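Local coordinates for lipoteichoic acid primase (Listeria monocytogenes, PDB 4UOP), which belongs to the sulfatase-like family and has an extracellular catalytic domain that holds a magnesium ion, at residues B[74-78]-B[79-83]; B[380-384]-B[385-389]. All coordinates share one frame; numbering follows the deposited sequence.

Interaction 1: B[74-78]-B[79-83]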
ATOM      1  N   ASN B  74      16.817  -9.730 -23.473  1.00 23.35           N
ATOM      2  CA  ASN B  74      17.855  -9.610 -24.500  1.00 24.48           C
ATOM      3  C   ASN B  74      19.256  -9.632 -23.886  1.00 25.28           C
ATOM      4  O   ASN B  74      20.135  -8.837 -24.239  1.00 27.28           O
ATOM      5  CB  ASN B  74      17.624  -8.359 -25.368  1.00 27.97           C
ATOM      6  CG  ASN B  74      18.021  -8.581 -26.824  1.00 30.54           C
ATOM      7  OD1 ASN B  74      18.944  -9.342 -27.115  1.00 32.50           O
ATOM      8  ND2 ASN B  74      17.310  -7.934 -27.747  1.00 32.62           N
ATOM      9  N   VAL B  75      19.434 -10.552 -22.950  1.00 25.03           N
ATOM     10  CA  VAL B  75      20.681 -10.764 -22.229  1.00 27.04           C
ATOM     11  C   VAL B  75      21.239 -12.111 -22.664  1.00 28.14           C
ATOM     12  O   VAL B  75      20.480 -13.033 -22.941  1.00 26.53           O
ATOM     13  CB  VAL B  75      20.414 -10.745 -20.697  1.00 27.10           C
ATOM     14  CG1 VAL B  75      21.471 -11.513 -19.918  1.00 26.93           C
ATOM     15  CG2 VAL B  75      20.319  -9.304 -20.199  1.00 27.73           C
ATOM     16  N   LYS B  76      22.565 -12.207 -22.746  1.00 31.04           N
ATOM     17  CA  LYS B  76      23.243 -13.479 -23.006  1.00 32.62           C
ATOM     18  C   LYS B  76      24.148 -13.810 -21.828  1.00 32.94           C
ATOM     19  O   LYS B  76      24.892 -12.950 -21.362  1.00 32.41           O
ATOM     20  CB  LYS B  76      24.091 -13.392 -24.271  1.00 35.47           C
ATOM     21  CG  LYS B  76      23.309 -13.496 -25.557  1.00 39.27           C
ATOM     22  CD  LYS B  76      24.240 -13.400 -26.753  1.00 42.22           C
ATOM     23  CE  LYS B  76      23.481 -13.535 -28.059  1.00 44.94           C
ATOM     24  NZ  LYS B  76      22.843 -14.872 -28.211  1.00 47.61           N
ATOM     25  N   ILE B  77      24.064 -15.048 -21.341  1.00 34.22           N
ATOM     26  CA  ILE B  77      24.935 -15.542 -20.280  1.00 37.59           C
ATOM     27  C   ILE B  77      25.873 -16.564 -20.918  1.00 40.42           C
ATOM     28  O   ILE B  77      25.442 -17.658 -21.273  1.00 37.49           O
ATOM     29  CB  ILE B  77      24.136 -16.231 -19.147  1.00 38.78           C
ATOM     30  CG1 ILE B  77      23.074 -15.296 -18.555  1.00 39.14           C
ATOM     31  CG2 ILE B  77      25.069 -16.729 -18.052  1.00 38.84           C
ATOM     32  CD1 ILE B  77      23.610 -14.049 -17.890  1.00 41.12           C
ATOM     33  N   ASN B  78      27.140 -16.189 -21.097  1.00 45.63           N
ATOM     34  CA  ASN B  78      28.132 -17.037 -21.771  1.00 47.96           C
ATOM     35  C   ASN B  78      27.616 -17.559 -23.108  1.00 44.71           C
ATOM     36  O   ASN B  78      27.618 -18.761 -23.360  1.00 46.46           O
ATOM     37  CB  ASN B  78      28.554 -18.217 -20.871  1.00 51.36           C
ATOM     38  CG  ASN B  78      29.297 -17.777 -19.621  1.00 53.87           C
ATOM     39  OD1 ASN B  78      29.799 -16.658 -19.538  1.00 57.26           O
ATOM     40  ND2 ASN B  78      29.380 -18.672 -18.639  1.00 56.97           N
ATOM     41  N   GLY B  79      27.133 -16.648 -23.944  1.00 42.26           N
ATOM     42  CA  GLY B  79      26.577 -17.007 -25.245  1.00 39.92           C
ATOM     43  C   GLY B  79      25.157 -17.562 -25.249  1.00 36.92           C
ATOM     44  O   GLY B  79      24.586 -17.749 -26.318  1.00 39.84           O
ATOM     45  N   GLN B  80      24.577 -17.827 -24.076  1.00 34.70           N
ATOM     46  CA  GLN B  80      23.220 -18.391 -23.988  1.00 32.84           C
ATOM     47  C   GLN B  80      22.173 -17.270 -23.841  1.00 31.23           C
ATOM     48  O   GLN B  80      22.181 -16.543 -22.844  1.00 30.36           O
ATOM     49  CB  GLN B  80      23.112 -19.334 -22.790  1.00 34.71           C
ATOM     50  CG  GLN B  80      24.145 -20.462 -22.728  1.00 34.69           C
ATOM     51  CD  GLN B  80      24.322 -21.008 -21.322  1.00 34.43           C
ATOM     52  OE1 GLN B  80      23.687 -21.988 -20.944  1.00 35.03           O
ATOM     53  NE2 GLN B  80      25.162 -20.349 -20.524  1.00 35.44           N
ATOM     54  N   SER B  81      21.274 -17.143 -24.820  1.00 29.77           N
ATOM     55  CA  SER B  81      20.232 -16.116 -24.783  1.00 29.24           C
ATOM     56  C   SER B  81      19.205 -16.447 -23.721  1.00 28.19           C
ATOM     57  O   SER B  81      18.708 -17.570 -23.659  1.00 28.53           O
ATOM     58  CB  SER B  81      19.527 -16.002 -26.132  1.00 30.82           C
ATOM     59  OG  SER B  81      20.384 -15.416 -27.084  1.00 34.11           O
ATOM     60  N   ILE B  82      18.857 -15.463 -22.906  1.00 25.53           N
ATOM     61  CA  ILE B  82      17.864 -15.670 -21.861  1.00 24.94           C
ATOM     62  C   ILE B  82      16.451 -15.589 -22.437  1.00 23.51           C
ATOM     63  O   ILE B  82      15.598 -16.398 -22.079  1.00 22.85           O
ATOM     64  CB  ILE B  82      18.040 -14.652 -20.714  1.00 25.67           C
ATOM     65  CG1 ILE B  82      19.422 -14.823 -20.065  1.00 26.69           C
ATOM     66  CG2 ILE B  82      16.940 -14.794 -19.664  1.00 26.36           C
ATOM     67  CD1 ILE B  82      19.678 -16.193 -19.467  1.00 27.71           C
ATOM     68  N   THR B  83      16.199 -14.610 -23.313  1.00 22.17           N
ATOM     69  CA  THR B  83      14.882 -14.443 -23.913  1.00 21.74           C
ATOM     70  C   THR B  83      14.944 -14.453 -25.438  1.00 21.57           C
ATOM     71  O   THR B  83      14.576 -13.467 -26.072  1.00 20.96           O
ATOM     72  CB  THR B  83      14.207 -13.115 -23.460  1.00 21.59           C
ATOM     73  OG1 THR B  83      15.013 -12.006 -23.849  1.00 21.80           O
ATOM     74  CG2 THR B  83      13.998 -13.077 -21.955  1.00 22.09           C
TER
HETATM   75  O   HOH W   1      17.972 -12.867 -24.419  1.00 27.60           O
HETATM   76  O   HOH W   2      27.497 -13.820 -23.391  1.00 43.41           O
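Gln-80 turns back on the hairpin it closes and grips the carbonyl of Ile-77 twice, once through its backbone and once through its side-chain amide. Its CB lies 3.2 Å from Ile-77 O, and CG follows in contact with the same oxygen. Because CG stands beside the backbone N (chi1 -54°) and the chain then runs extended, CD passes alongside the carbonyl and NE2 arrives at 2.8 Å from Ile-77 O in a bent hydrogen bond (142° at the hydrogen). The backbone N of Gln-80 binds Ile-77 O at 2.9 Å; both donors lie out of the carbonyl plane, on opposite faces of it. OE1, at the far side of the amide, accepts from Asp-237 N, which helps fix the rotation of the group. Ile-77 N returns a bond to Gln-80 O, completing the hydrogen-bonded pair beside a type I' turn through Asn-78 and Gly-79, both with positive phi.

Ile-77 CG1 meets Ile-82 CD1 at 3.6 Å, the two side chains crossing obliquely. Val-75 CG1 lies alongside Ile-82 CG1. Lys-76 and Ser-81 share the face opposite to that of Ile-77 and Gln-80, and there Lys-76 bends at its last torsion to bring NZ within 2.8 Å of Ser-81 OG. At the open end Asn-74 N donates almost straight (171°) to Thr-83 OG1, which is also bonded to Asp-87. Water 1 links Val-75 O to Thr-83 N.

Val-75, Ile-77 and Ile-82 thus supply the apolar contacts, the two isoleucines also meeting helix 246-271. The Gln-80 amide, on the face of Ile-77, helps satisfy the turn carbonyl, so the polar pairing of Lys-76 with Ser-81 is left to the other face.

Interaction 2: B[380-384]-B[385-389]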
ATOM      1  N   GLY B 380       2.404  12.591  -8.266  1.00 24.06           N
ATOM      2  CA  GLY B 380       2.954  13.639  -9.116  1.00 23.42           C
ATOM      3  C   GLY B 380       4.249  13.218  -9.796  1.00 22.16           C
ATOM      4  O   GLY B 380       4.761  13.940 -10.647  1.00 22.59           O
ATOM      5  N   SER B 381       4.805  12.075  -9.385  1.00 21.23           N
ATOM      6  CA  SER B 381       5.926  11.491 -10.084  1.00 20.08           C
ATOM      7  C   SER B 381       5.484  11.011 -11.457  1.00 18.93           C
ATOM      8  O   SER B 381       4.373  10.497 -11.597  1.00 19.74           O
ATOM      9  CB  SER B 381       6.460  10.279  -9.321  1.00 19.82           C
ATOM     10  OG  SER B 381       6.949  10.621  -8.055  1.00 20.91           O
ATOM     11  N   TYR B 382       6.359  11.136 -12.456  1.00 18.87           N
ATOM     12  CA  TYR B 382       6.051  10.644 -13.804  1.00 18.33           C
ATOM     13  C   TYR B 382       7.295  10.391 -14.654  1.00 17.40           C
ATOM     14  O   TYR B 382       8.371  10.964 -14.403  1.00 17.18           O
ATOM     15  CB  TYR B 382       5.109  11.610 -14.533  1.00 19.12           C
ATOM     16  CG  TYR B 382       5.699  12.969 -14.755  1.00 19.61           C
ATOM     17  CD1 TYR B 382       6.493  13.223 -15.853  1.00 19.72           C
ATOM     18  CD2 TYR B 382       5.474  14.010 -13.851  1.00 20.02           C
ATOM     19  CE1 TYR B 382       7.052  14.467 -16.062  1.00 20.11           C
ATOM     20  CE2 TYR B 382       6.037  15.262 -14.051  1.00 20.15           C
ATOM     21  CZ  TYR B 382       6.814  15.484 -15.163  1.00 20.49           C
ATOM     22  OH  TYR B 382       7.388  16.711 -15.389  1.00 20.48           O
ATOM     23  N   PHE B 383       7.124   9.552 -15.671  1.00 17.84           N
ATOM     24  CA  PHE B 383       8.157   9.263 -16.666  1.00 17.68           C
ATOM     25  C   PHE B 383       7.764   9.815 -18.031  1.00 17.46           C
ATOM     26  O   PHE B 383       6.643   9.601 -18.463  1.00 18.53           O
ATOM     27  CB  PHE B 383       8.335   7.760 -16.859  1.00 18.27           C
ATOM     28  CG  PHE B 383       8.640   6.996 -15.608  1.00 19.13           C
ATOM     29  CD1 PHE B 383       9.664   7.380 -14.772  1.00 20.58           C
ATOM     30  CD2 PHE B 383       7.941   5.836 -15.311  1.00 19.77           C
ATOM     31  CE1 PHE B 383       9.964   6.641 -13.631  1.00 21.17           C
ATOM     32  CE2 PHE B 383       8.234   5.090 -14.184  1.00 19.77           C
ATOM     33  CZ  PHE B 383       9.244   5.496 -13.335  1.00 20.24           C
ATOM     34  N   THR B 384       8.684  10.501 -18.717  1.00 18.20           N
ATOM     35  CA  THR B 384       8.471  10.902 -20.113  1.00 19.10           C
ATOM     36  C   THR B 384       9.394  10.098 -21.020  1.00 20.97           C
ATOM     37  O   THR B 384      10.055   9.169 -20.552  1.00 19.30           O
ATOM     38  CB  THR B 384       8.690  12.414 -20.338  1.00 20.30           C
ATOM     39  OG1 THR B 384      10.088  12.697 -20.435  1.00 19.80           O
ATOM     40  CG2 THR B 384       8.066  13.225 -19.231  1.00 19.92           C
ATOM     41  N   ASN B 385       9.471  10.455 -22.299  1.00 21.38           N
ATOM     42  CA  ASN B 385      10.456   9.826 -23.179  1.00 23.80           C
ATOM     43  C   ASN B 385      11.910  10.291 -22.998  1.00 23.73           C
ATOM     44  O   ASN B 385      12.819   9.689 -23.571  1.00 23.45           O
ATOM     45  CB  ASN B 385      10.064   9.958 -24.658  1.00 26.68           C
ATOM     46  CG  ASN B 385       9.975  11.401 -25.129  1.00 29.80           C
ATOM     47  OD1 ASN B 385      10.706  12.265 -24.678  1.00 29.79           O
ATOM     48  ND2 ASN B 385       9.061  11.658 -26.048  1.00 34.62           N
ATOM     49  N   SER B 386      12.137  11.320 -22.193  1.00 22.43           N
ATOM     50  CA  SER B 386      13.492  11.805 -21.979  1.00 22.77           C
ATOM     51  C   SER B 386      13.880  12.071 -20.534  1.00 21.78           C
ATOM     52  O   SER B 386      15.063  12.263 -20.258  1.00 22.20           O
ATOM     53  CB  SER B 386      13.699  13.077 -22.800  1.00 24.84           C
ATOM     54  OG  SER B 386      12.909  14.119 -22.263  1.00 27.35           O
ATOM     55  N   TYR B 387      12.925  12.102 -19.605  1.00 19.97           N
ATOM     56  CA  TYR B 387      13.265  12.353 -18.202  1.00 19.95           C
ATOM     57  C   TYR B 387      12.197  11.845 -17.243  1.00 20.12           C
ATOM     58  O   TYR B 387      11.069  11.572 -17.653  1.00 18.88           O
ATOM     59  CB  TYR B 387      13.517  13.841 -17.964  1.00 20.08           C
ATOM     60  CG  TYR B 387      12.264  14.694 -17.929  1.00 19.90           C
ATOM     61  CD1 TYR B 387      11.754  15.257 -19.081  1.00 21.18           C
ATOM     62  CD2 TYR B 387      11.596  14.918 -16.736  1.00 20.74           C
ATOM     63  CE1 TYR B 387      10.593  16.016 -19.056  1.00 21.41           C
ATOM     64  CE2 TYR B 387      10.437  15.679 -16.700  1.00 22.25           C
ATOM     65  CZ  TYR B 387       9.949  16.223 -17.863  1.00 21.29           C
ATOM     66  OH  TYR B 387       8.807  16.990 -17.835  1.00 24.68           O
ATOM     67  N   MET B 388      12.579  11.688 -15.979  1.00 20.79           N
ATOM     68  CA  MET B 388      11.646  11.386 -14.905  1.00 21.96           C
ATOM     69  C   MET B 388      11.613  12.537 -13.912  1.00 21.46           C
ATOM     70  O   MET B 388      12.622  13.209 -13.698  1.00 20.82           O
ATOM     71  CB  MET B 388      12.004  10.075 -14.187  1.00 24.65           C
ATOM     72  CG  MET B 388      13.263  10.024 -13.352  1.00 28.11           C
ATOM     73  SD  MET B 388      13.160   8.690 -12.114  1.00 33.95           S
ATOM     74  CE  MET B 388      12.113   9.421 -10.885  1.00 35.22           C
ATOM     75  N   TYR B 389      10.438  12.796 -13.357  1.00 20.96           N
ATOM     76  CA  TYR B 389      10.293  13.767 -12.294  1.00 20.52           C
ATOM     77  C   TYR B 389       9.766  13.091 -11.037  1.00 21.15           C
ATOM     78  O   TYR B 389       8.887  12.241 -11.106  1.00 19.34           O
ATOM     79  CB  TYR B 389       9.359  14.917 -12.687  1.00 20.40           C
ATOM     80  CG  TYR B 389       9.134  15.804 -11.506  1.00 20.08           C
ATOM     81  CD1 TYR B 389      10.117  16.683 -11.093  1.00 20.51           C
ATOM     82  CD2 TYR B 389       7.978  15.699 -10.744  1.00 21.36           C
ATOM     83  CE1 TYR B 389       9.944  17.479  -9.976  1.00 20.52           C
ATOM     84  CE2 TYR B 389       7.792  16.492  -9.618  1.00 21.78           C
ATOM     85  CZ  TYR B 389       8.782  17.379  -9.242  1.00 21.62           C
ATOM     86  OH  TYR B 389       8.627  18.160  -8.117  1.00 22.19           O
TER
HETATM   87  O   HOH W   3      10.158  14.738 -22.313  1.00 29.72           O
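Strands 381-383 and 387-389 run antiparallel, their axes 4.8 Å apart at closest approach, with Tyr-382 and Tyr-389 as a hydrogen-bonded pair and Phe-383 and Met-388 as a non-hydrogen-bonded one. Tyr-382 lies at the middle of an aromatic cluster. Tyr-389 CB sits over one face of its ring, 3.9 Å from the centroid, in a CH-pi contact. At the ring edge, Tyr-387 OH donates to Tyr-382 OH over 2.8 Å; the two ring planes are inclined at 73°. Both hydroxyls have second partners in helix 412-433, Tyr-382 OH at Val-414 O and Tyr-387 OH at Arg-417.

Thr-384 organises the turn. With OG1 between its backbone N and carbonyl carbon (chi1 80°), the hydroxyl accepts from Ser-386 N and Tyr-387 N, each at 3.0 Å, while CG2 lies over a face of the Tyr-387 ring. Water 3 joins Thr-384 OG1 to Ser-386 OG. On the other face of the sheet, Met-388 CB touches the edge of the Phe-383 ring at CD1 (3.6 Å) and its sulfur stands beside the same edge, a Met-aromatic contact; Phe-383 also stacks on Phe-100.

This is a beta hairpin within a five-stranded antiparallel sheet, whose tyrosine-rich face is packed against helix 412-433.

Interactions 1 and 2 are separate hairpins that come in series along the chain, their centres 30 Å apart and their nearest atoms about 19 Å from each other. Residues 74-83 form a two-stranded sheet of their own, between strand 59-65 of the large mixed sheet and helix 84-89. Residues 380-389 instead provide two adjacent inner strands of the five-stranded antiparallel sheet near the C-terminal end, flanked there by strands 371-373 and 399-402. Each hairpin leans on its own long helix. The two therefore shape distinct parts of the fold, one partly exposed and the other buried, without direct contact.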